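Local coordinates for HD domain protein (Enterococcus faecalis, PDB 4LRL) that probably hydrolyses deoxyribonucleoside triphosphates as an HD-domain phosphohydrolase under allosteric control by bound nucleotides, at residues Leu283-Glu288 with Ser338-Leu343; Tyr297-Ser302 with Thr330-Val335. All coordinates share one frame; numbering follows the deposited sequence.

Interaction 1: residues Leu283-Glu288 with Ser338-Leu343; sequences LHRAKE and SILGDL
Arg-285 and Leu-340 bring their CA atoms to 6.2 Å of each other where two helical segments, their axes 9.5 Å apart, run roughly antiparallel at 146°. This is an interhelical packing within the largely helical HD-associated region, between helix 270-291 and helix 338-348, and it illustrates how an arginine can pack with its methylenes while its charge is bonded elsewhere. Its hydrocarbon part is used first. Arg-285 CG swings anti to the backbone N (chi1 -172°) and lies 3.9 Å from Leu-340 CB, while the bend at chi2 carries the chain across Ile-339 at about a right angle. There Arg-285 CD rests 4.0 Å from Ile-339 CG2, and NE passes beside the branched CB of the same isoleucine. The charged end is held from outside the two segments: Asp-337, just ahead of the second helix, forms a salt bridge with NH2, and Tyr-384 hydrogen-bonds to NH1. Asp-337 also accepts from the backbone N of Leu-340, so one carboxylate joins the arginine to the first turn of the partner helix. Deeper in, the Leu-340 side chain is buried and sets CD1 against the other helix, 3.6 Å from the Ala-286 N and 4.0 Å from the Ala-286 CB. At the outer end, Ile-339 CD1 sits 4.1 Å above the guanidinium plane of Arg-285, over its centre.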
ATOM      1  N   LEU C 283     -27.763  -5.362 -28.265  1.00 35.19           N
ATOM      2  CA  LEU C 283     -27.803  -4.223 -29.166  1.00 36.29           C
ATOM      3  C   LEU C 283     -28.109  -4.691 -30.581  1.00 37.67           C
ATOM      4  O   LEU C 283     -28.818  -4.013 -31.331  1.00 38.76           O
ATOM      5  CB  LEU C 283     -26.483  -3.442 -29.127  1.00 35.80           C
ATOM      6  CG  LEU C 283     -26.127  -2.746 -27.805  1.00 34.24           C
ATOM      7  CD1 LEU C 283     -24.704  -2.257 -27.854  1.00 34.22           C
ATOM      8  CD2 LEU C 283     -27.073  -1.587 -27.485  1.00 35.78           C
ATOM      9  N   HIS C 284     -27.575  -5.855 -30.940  1.00 37.50           N
ATOM     10  CA  HIS C 284     -27.804  -6.396 -32.265  1.00 39.41           C
ATOM     11  C   HIS C 284     -29.287  -6.710 -32.482  1.00 40.01           C
ATOM     12  O   HIS C 284     -29.842  -6.396 -33.537  1.00 41.65           O
ATOM     13  CB  HIS C 284     -26.946  -7.633 -32.512  1.00 39.03           C
ATOM     14  CG  HIS C 284     -26.983  -8.106 -33.931  1.00 43.08           C
ATOM     15  ND1 HIS C 284     -27.111  -9.437 -34.272  1.00 45.66           N
ATOM     16  CD2 HIS C 284     -26.947  -7.419 -35.100  1.00 46.04           C
ATOM     17  CE1 HIS C 284     -27.129  -9.552 -35.588  1.00 46.97           C
ATOM     18  NE2 HIS C 284     -27.033  -8.342 -36.113  1.00 47.93           N
ATOM     19  N   ARG C 285     -29.914  -7.309 -31.468  1.00 39.00           N
ATOM     20  CA  ARG C 285     -31.329  -7.665 -31.512  1.00 39.32           C
ATOM     21  C   ARG C 285     -32.200  -6.435 -31.650  1.00 40.12           C
ATOM     22  O   ARG C 285     -33.157  -6.440 -32.412  1.00 41.47           O
ATOM     23  CB  ARG C 285     -31.737  -8.455 -30.259  1.00 38.12           C
ATOM     24  CG  ARG C 285     -33.154  -9.042 -30.299  1.00 38.59           C
ATOM     25  CD  ARG C 285     -33.371  -9.992 -31.490  1.00 38.35           C
ATOM     26  NE  ARG C 285     -34.702 -10.599 -31.455  1.00 39.95           N
ATOM     27  CZ  ARG C 285     -35.216 -11.357 -32.427  1.00 42.52           C
ATOM     28  NH1 ARG C 285     -34.515 -11.614 -33.529  1.00 43.66           N
ATOM     29  NH2 ARG C 285     -36.438 -11.859 -32.303  1.00 42.52           N
ATOM     30  N   ALA C 286     -31.868  -5.389 -30.902  1.00 39.88           N
ATOM     31  CA  ALA C 286     -32.583  -4.120 -30.992  1.00 41.16           C
ATOM     32  C   ALA C 286     -32.539  -3.543 -32.414  1.00 42.75           C
ATOM     33  O   ALA C 286     -33.556  -3.093 -32.932  1.00 43.88           O
ATOM     34  CB  ALA C 286     -32.029  -3.134 -29.996  1.00 40.04           C
ATOM     35  N   LYS C 287     -31.358  -3.575 -33.031  1.00 42.91           N
ATOM     36  CA  LYS C 287     -31.178  -3.109 -34.400  1.00 45.19           C
ATOM     37  C   LYS C 287     -32.045  -3.927 -35.362  1.00 46.83           C
ATOM     38  O   LYS C 287     -32.713  -3.368 -36.242  1.00 48.38           O
ATOM     39  CB  LYS C 287     -29.693  -3.179 -34.790  1.00 44.42           C
ATOM     40  CG  LYS C 287     -29.345  -2.694 -36.205  1.00 46.68           C
ATOM     41  CD  LYS C 287     -27.832  -2.448 -36.351  1.00 46.93           C
ATOM     42  CE  LYS C 287     -27.324  -2.657 -37.784  1.00 49.14           C
ATOM     43  NZ  LYS C 287     -27.727  -1.594 -38.731  1.00 51.34           N
ATOM     44  N   GLU C 288     -32.044  -5.246 -35.176  1.00 46.56           N
ATOM     45  CA  GLU C 288     -32.793  -6.146 -36.058  1.00 48.64           C
ATOM     46  C   GLU C 288     -34.283  -5.932 -35.944  1.00 49.38           C
ATOM     47  O   GLU C 288     -34.993  -5.955 -36.948  1.00 50.88           O
ATOM     48  CB  GLU C 288     -32.482  -7.604 -35.745  1.00 47.60           C
ATOM     49  CG  GLU C 288     -31.148  -8.061 -36.285  1.00 50.16           C
ATOM     50  CD  GLU C 288     -30.757  -9.420 -35.749  1.00 51.84           C
ATOM     51  OE1 GLU C 288     -31.037  -9.692 -34.556  1.00 50.74           O
ATOM     52  OE2 GLU C 288     -30.170 -10.210 -36.523  1.00 53.93           O
ATOM     53  N   SER C 338     -39.125 -12.129 -26.951  1.00 48.51           N
ATOM     54  CA  SER C 338     -38.547 -12.993 -25.930  1.00 47.37           C
ATOM     55  C   SER C 338     -37.037 -12.769 -25.776  1.00 44.57           C
ATOM     56  O   SER C 338     -36.534 -12.563 -24.669  1.00 43.79           O
ATOM     57  CB  SER C 338     -38.876 -14.458 -26.256  1.00 48.26           C
ATOM     58  OG  SER C 338     -38.087 -15.359 -25.494  1.00 49.74           O
ATOM     59  N   ILE C 339     -36.330 -12.788 -26.899  1.00 43.32           N
ATOM     60  CA  ILE C 339     -34.883 -12.666 -26.926  1.00 40.64           C
ATOM     61  C   ILE C 339     -34.400 -11.317 -26.386  1.00 39.98           C
ATOM     62  O   ILE C 339     -33.489 -11.270 -25.548  1.00 38.80           O
ATOM     63  CB  ILE C 339     -34.337 -12.946 -28.353  1.00 40.40           C
ATOM     64  CG1 ILE C 339     -34.523 -14.431 -28.700  1.00 40.96           C
ATOM     65  CG2 ILE C 339     -32.867 -12.520 -28.494  1.00 38.08           C
ATOM     66  CD1 ILE C 339     -34.354 -14.758 -30.182  1.00 40.82           C
ATOM     67  N   LEU C 340     -35.011 -10.227 -26.850  1.00 40.75           N
ATOM     68  CA  LEU C 340     -34.598  -8.889 -26.420  1.00 40.08           C
ATOM     69  C   LEU C 340     -34.859  -8.682 -24.925  1.00 40.26           C
ATOM     70  O   LEU C 340     -33.959  -8.267 -24.185  1.00 39.31           O
ATOM     71  CB  LEU C 340     -35.278  -7.784 -27.247  1.00 40.99           C
ATOM     72  CG  LEU C 340     -34.735  -6.378 -26.970  1.00 39.30           C
ATOM     73  CD1 LEU C 340     -33.463  -6.100 -27.781  1.00 37.59           C
ATOM     74  CD2 LEU C 340     -35.776  -5.301 -27.220  1.00 37.22           C
ATOM     75  N   GLY C 341     -36.086  -8.980 -24.495  1.00 41.72           N
ATOM     76  CA  GLY C 341     -36.480  -8.858 -23.094  1.00 42.21           C
ATOM     77  C   GLY C 341     -35.518  -9.573 -22.164  1.00 41.25           C
ATOM     78  O   GLY C 341     -35.069  -9.006 -21.172  1.00 40.75           O
ATOM     79  N   ASP C 342     -35.188 -10.816 -22.508  1.00 40.93           N
ATOM     80  CA  ASP C 342     -34.299 -11.643 -21.705  1.00 39.90           C
ATOM     81  C   ASP C 342     -32.847 -11.154 -21.693  1.00 38.06           C
ATOM     82  O   ASP C 342     -32.199 -11.183 -20.648  1.00 37.14           O
ATOM     83  CB  ASP C 342     -34.351 -13.088 -22.197  1.00 40.54           C
ATOM     84  CG  ASP C 342     -33.545 -14.029 -21.321  1.00 40.83           C
ATOM     85  OD1 ASP C 342     -33.902 -14.206 -20.134  1.00 43.08           O
ATOM     86  OD2 ASP C 342     -32.562 -14.595 -21.826  1.00 40.75           O
ATOM     87  N   LEU C 343     -32.339 -10.726 -22.851  1.00 37.17           N
ATOM     88  CA  LEU C 343     -30.964 -10.211 -22.945  1.00 35.82           C
ATOM     89  C   LEU C 343     -30.823  -8.920 -22.139  1.00 35.75           C
ATOM     90  O   LEU C 343     -29.837  -8.716 -21.428  1.00 34.90           O
ATOM     91  CB  LEU C 343     -30.540  -9.979 -24.404  1.00 35.10           C
ATOM     92  CG  LEU C 343     -30.368 -11.187 -25.333  1.00 35.62           C
ATOM     93  CD1 LEU C 343     -30.056 -10.753 -26.775  1.00 35.45           C
ATOM     94  CD2 LEU C 343     -29.297 -12.148 -24.830  1.00 35.14           C
TER

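Interaction 2: residues Tyr297-Ser302 with Thr330-Val335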
ATOM      1  N   TYR C 297     -43.630  -2.723 -32.930  1.00 75.63           N
ATOM      2  CA  TYR C 297     -43.573  -2.276 -31.538  1.00 74.29           C
ATOM      3  C   TYR C 297     -42.526  -1.178 -31.343  1.00 71.85           C
ATOM      4  O   TYR C 297     -41.480  -1.176 -31.997  1.00 70.43           O
ATOM      5  CB  TYR C 297     -43.303  -3.440 -30.583  1.00 73.16           C
ATOM      6  CG  TYR C 297     -43.636  -3.118 -29.146  1.00 74.26           C
ATOM      7  CD1 TYR C 297     -44.946  -3.232 -28.669  1.00 78.39           C
ATOM      8  CD2 TYR C 297     -42.647  -2.689 -28.262  1.00 73.49           C
ATOM      9  CE1 TYR C 297     -45.259  -2.927 -27.339  1.00 79.94           C
ATOM     10  CE2 TYR C 297     -42.945  -2.380 -26.934  1.00 74.67           C
ATOM     11  CZ  TYR C 297     -44.248  -2.504 -26.479  1.00 77.98           C
ATOM     12  OH  TYR C 297     -44.535  -2.202 -25.167  1.00 79.57           O
ATOM     13  N   ASP C 298     -42.833  -0.252 -30.438  1.00 71.15           N
ATOM     14  CA  ASP C 298     -41.972   0.883 -30.135  1.00 69.12           C
ATOM     15  C   ASP C 298     -40.852   0.482 -29.168  1.00 65.64           C
ATOM     16  O   ASP C 298     -41.125   0.000 -28.065  1.00 65.26           O
ATOM     17  CB  ASP C 298     -42.824   2.020 -29.545  1.00 70.83           C
ATOM     18  CG  ASP C 298     -42.066   3.335 -29.426  1.00 70.31           C
ATOM     19  OD1 ASP C 298     -42.635   4.280 -28.834  1.00 71.86           O
ATOM     20  OD2 ASP C 298     -40.917   3.434 -29.919  1.00 67.79           O
ATOM     21  N   LEU C 299     -39.601   0.681 -29.586  1.00 63.03           N
ATOM     22  CA  LEU C 299     -38.434   0.431 -28.723  1.00 59.69           C
ATOM     23  C   LEU C 299     -38.125   1.602 -27.796  1.00 58.84           C
ATOM     24  O   LEU C 299     -37.322   1.465 -26.866  1.00 57.05           O
ATOM     25  CB  LEU C 299     -37.186   0.122 -29.551  1.00 58.21           C
ATOM     26  CG  LEU C 299     -37.139  -1.178 -30.345  1.00 58.08           C
ATOM     27  CD1 LEU C 299     -36.044  -1.095 -31.392  1.00 57.64           C
ATOM     28  CD2 LEU C 299     -36.927  -2.367 -29.432  1.00 56.11           C
ATOM     29  N   GLN C 300     -38.746   2.751 -28.076  1.00 59.80           N
ATOM     30  CA  GLN C 300     -38.606   3.969 -27.270  1.00 59.50           C
ATOM     31  C   GLN C 300     -37.144   4.334 -27.015  1.00 57.03           C
ATOM     32  O   GLN C 300     -36.757   4.684 -25.894  1.00 56.16           O
ATOM     33  CB  GLN C 300     -39.379   3.835 -25.951  1.00 60.38           C
ATOM     34  CG  GLN C 300     -40.898   3.791 -26.120  1.00 63.77           C
ATOM     35  CD  GLN C 300     -41.624   3.252 -24.899  1.00 66.11           C
ATOM     36  OE1 GLN C 300     -41.248   3.524 -23.758  1.00 65.78           O
ATOM     37  NE2 GLN C 300     -42.687   2.486 -25.137  1.00 69.64           N
ATOM     38  N   ALA C 301     -36.334   4.247 -28.065  1.00 55.73           N
ATOM     39  CA  ALA C 301     -34.904   4.475 -27.944  1.00 53.40           C
ATOM     40  C   ALA C 301     -34.458   5.541 -28.932  1.00 53.91           C
ATOM     41  O   ALA C 301     -33.566   5.309 -29.753  1.00 53.41           O
ATOM     42  CB  ALA C 301     -34.148   3.174 -28.159  1.00 51.85           C
ATOM     43  N   SER C 302     -35.089   6.711 -28.828  1.00 54.79           N
ATOM     44  CA  SER C 302     -34.895   7.833 -29.753  1.00 55.66           C
ATOM     45  C   SER C 302     -33.439   8.187 -30.042  1.00 54.10           C
ATOM     46  O   SER C 302     -33.076   8.407 -31.198  1.00 55.05           O
ATOM     47  CB  SER C 302     -35.630   9.076 -29.243  1.00 57.07           C
ATOM     48  OG  SER C 302     -35.218   9.383 -27.921  1.00 57.39           O
ATOM     49  N   THR C 330     -33.748  -1.099 -19.533  1.00 39.11           N
ATOM     50  CA  THR C 330     -34.828  -1.233 -18.560  1.00 41.18           C
ATOM     51  C   THR C 330     -36.217  -1.246 -19.219  1.00 43.20           C
ATOM     52  O   THR C 330     -37.033  -2.107 -18.899  1.00 44.05           O
ATOM     53  CB  THR C 330     -34.726  -0.160 -17.453  1.00 41.66           C
ATOM     54  OG1 THR C 330     -33.479  -0.323 -16.768  1.00 40.26           O
ATOM     55  CG2 THR C 330     -35.878  -0.270 -16.449  1.00 42.88           C
ATOM     56  N   GLN C 331     -36.473  -0.322 -20.148  1.00 44.20           N
ATOM     57  CA  GLN C 331     -37.738  -0.345 -20.897  1.00 46.74           C
ATOM     58  C   GLN C 331     -37.839  -1.635 -21.699  1.00 46.65           C
ATOM     59  O   GLN C 331     -38.894  -2.259 -21.732  1.00 48.53           O
ATOM     60  CB  GLN C 331     -37.865   0.823 -21.874  1.00 47.49           C
ATOM     61  CG  GLN C 331     -37.678   2.235 -21.324  1.00 49.00           C
ATOM     62  CD  GLN C 331     -37.228   3.190 -22.431  1.00 51.95           C
ATOM     63  OE1 GLN C 331     -37.096   2.787 -23.596  1.00 53.72           O
ATOM     64  NE2 GLN C 331     -36.979   4.450 -22.077  1.00 51.82           N
ATOM     65  N   TRP C 332     -36.735  -2.035 -22.331  1.00 45.21           N
ATOM     66  CA  TRP C 332     -36.723  -3.212 -23.221  1.00 45.23           C
ATOM     67  C   TRP C 332     -37.071  -4.523 -22.526  1.00 45.90           C
ATOM     68  O   TRP C 332     -37.535  -5.464 -23.170  1.00 46.45           O
ATOM     69  CB  TRP C 332     -35.390  -3.362 -23.966  1.00 42.73           C
ATOM     70  CG  TRP C 332     -35.077  -2.235 -24.913  1.00 41.63           C
ATOM     71  CD1 TRP C 332     -35.899  -1.207 -25.272  1.00 42.37           C
ATOM     72  CD2 TRP C 332     -33.862  -2.048 -25.649  1.00 39.87           C
ATOM     73  NE1 TRP C 332     -35.267  -0.382 -26.165  1.00 42.19           N
ATOM     74  CE2 TRP C 332     -34.017  -0.875 -26.420  1.00 40.36           C
ATOM     75  CE3 TRP C 332     -32.659  -2.762 -25.741  1.00 37.86           C
ATOM     76  CZ2 TRP C 332     -33.010  -0.390 -27.265  1.00 39.91           C
ATOM     77  CZ3 TRP C 332     -31.654  -2.279 -26.583  1.00 36.67           C
ATOM     78  CH2 TRP C 332     -31.838  -1.104 -27.329  1.00 37.38           C
ATOM     79  N   MET C 333     -36.846  -4.581 -21.217  1.00 46.43           N
ATOM     80  CA  MET C 333     -37.273  -5.728 -20.417  1.00 47.22           C
ATOM     81  C   MET C 333     -38.761  -6.040 -20.620  1.00 49.30           C
ATOM     82  O   MET C 333     -39.180  -7.182 -20.455  1.00 49.77           O
ATOM     83  CB  MET C 333     -36.950  -5.514 -18.932  1.00 47.26           C
ATOM     84  CG  MET C 333     -35.513  -5.903 -18.545  1.00 45.57           C
ATOM     85  SD  MET C 333     -35.117  -5.727 -16.779  1.00 47.46           S
ATOM     86  CE  MET C 333     -36.359  -6.790 -16.031  1.00 50.12           C
ATOM     87  N   ASP C 334     -39.537  -5.028 -21.011  1.00 50.93           N
ATOM     88  CA  ASP C 334     -40.994  -5.162 -21.156  1.00 53.73           C
ATOM     89  C   ASP C 334     -41.505  -5.187 -22.609  1.00 54.21           C
ATOM     90  O   ASP C 334     -42.717  -5.233 -22.848  1.00 56.35           O
ATOM     91  CB  ASP C 334     -41.695  -4.068 -20.347  1.00 55.89           C
ATOM     92  CG  ASP C 334     -41.300  -4.089 -18.877  1.00 57.50           C
ATOM     93  OD1 ASP C 334     -41.090  -5.191 -18.321  1.00 58.99           O
ATOM     94  OD2 ASP C 334     -41.192  -3.001 -18.277  1.00 61.21           O
ATOM     95  N   VAL C 335     -40.574  -5.171 -23.564  1.00 52.20           N
ATOM     96  CA  VAL C 335     -40.870  -5.280 -24.997  1.00 52.65           C
ATOM     97  C   VAL C 335     -41.279  -6.722 -25.359  1.00 52.80           C
ATOM     98  O   VAL C 335     -40.667  -7.668 -24.871  1.00 51.52           O
ATOM     99  CB  VAL C 335     -39.643  -4.798 -25.836  1.00 51.01           C
ATOM    100  CG1 VAL C 335     -39.680  -5.324 -27.283  1.00 51.89           C
ATOM    101  CG2 VAL C 335     -39.565  -3.274 -25.822  1.00 51.44           C
TER
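Trp-332 of helix 322-332 and Leu-299, in the loop that follows helix 270-291, form the heart of a loop-on-helix contact in the HD-associated region. It is a worked example of a buried indole tied down by a main-chain carbonyl. From CB, which packs against Leu-340, Trp-332 places CG anti to its own carbonyl carbon (chi1 -64°), and this directs the indole to the loop. Trp-332 CD1 passes 3.4 Å from Leu-299 O, and its NE1 then donates a hydrogen bond of 2.9 Å to that oxygen. The hydrogen bond is bent, with an N-H...O angle of 145°, yet the acceptor lies only 6° out of the indole plane and is reached in the carbonyl plane, on a lone pair. Above the five-membered part of the ring, Leu-299 CD2 sits 4.2 Å from the Trp-332 plane, offset toward the rim, so one residue supplies both the acceptor at the edge and a methyl over a face. Farther along, Trp-332 CZ2 meets Ala-301 CB at 3.8 Å. An Asx turn supports the loop locally: Asp-298 OD2 accepts from Gln-300 N at 2.9 Å, the donor coming from above the carboxylate plane, and the turn brackets the very residue whose carbonyl is used. At the outer edge, Val-335, which closes the type I turn begun at Trp-332, packs CG2 3.7 Å from Tyr-297 CE2. The chemistry implies one directional bond within an otherwise apolar contact: apolar neighbours bury the indole, while the single N-H to carbonyl bond satisfies its one polar atom and limits how the ring can turn.

Overall arrangement
The two contacts are neighbours, with centres 10 Å apart, and they share a hydrophobic interior. Trp-332 of interaction 2 reaches into interaction 1, its CH2 lying 3.4 Å from Ala-286 CB, and Leu-340 CD2 lies 3.8 Å from Trp-332 CB and 3.9 Å from Leu-299 CD2. Leu-340 therefore packs on both. Along the chain, 297-302 and 330-335 both fall between the two segments of interaction 1, so interaction 1 encloses interaction 2 in sequence, while in space the two lie side by side. Both lie away from the nickel and nucleotide sites, although helix 270-291, which contributes to interaction 1, also carries Val-271 of a dGTP pocket near its other end.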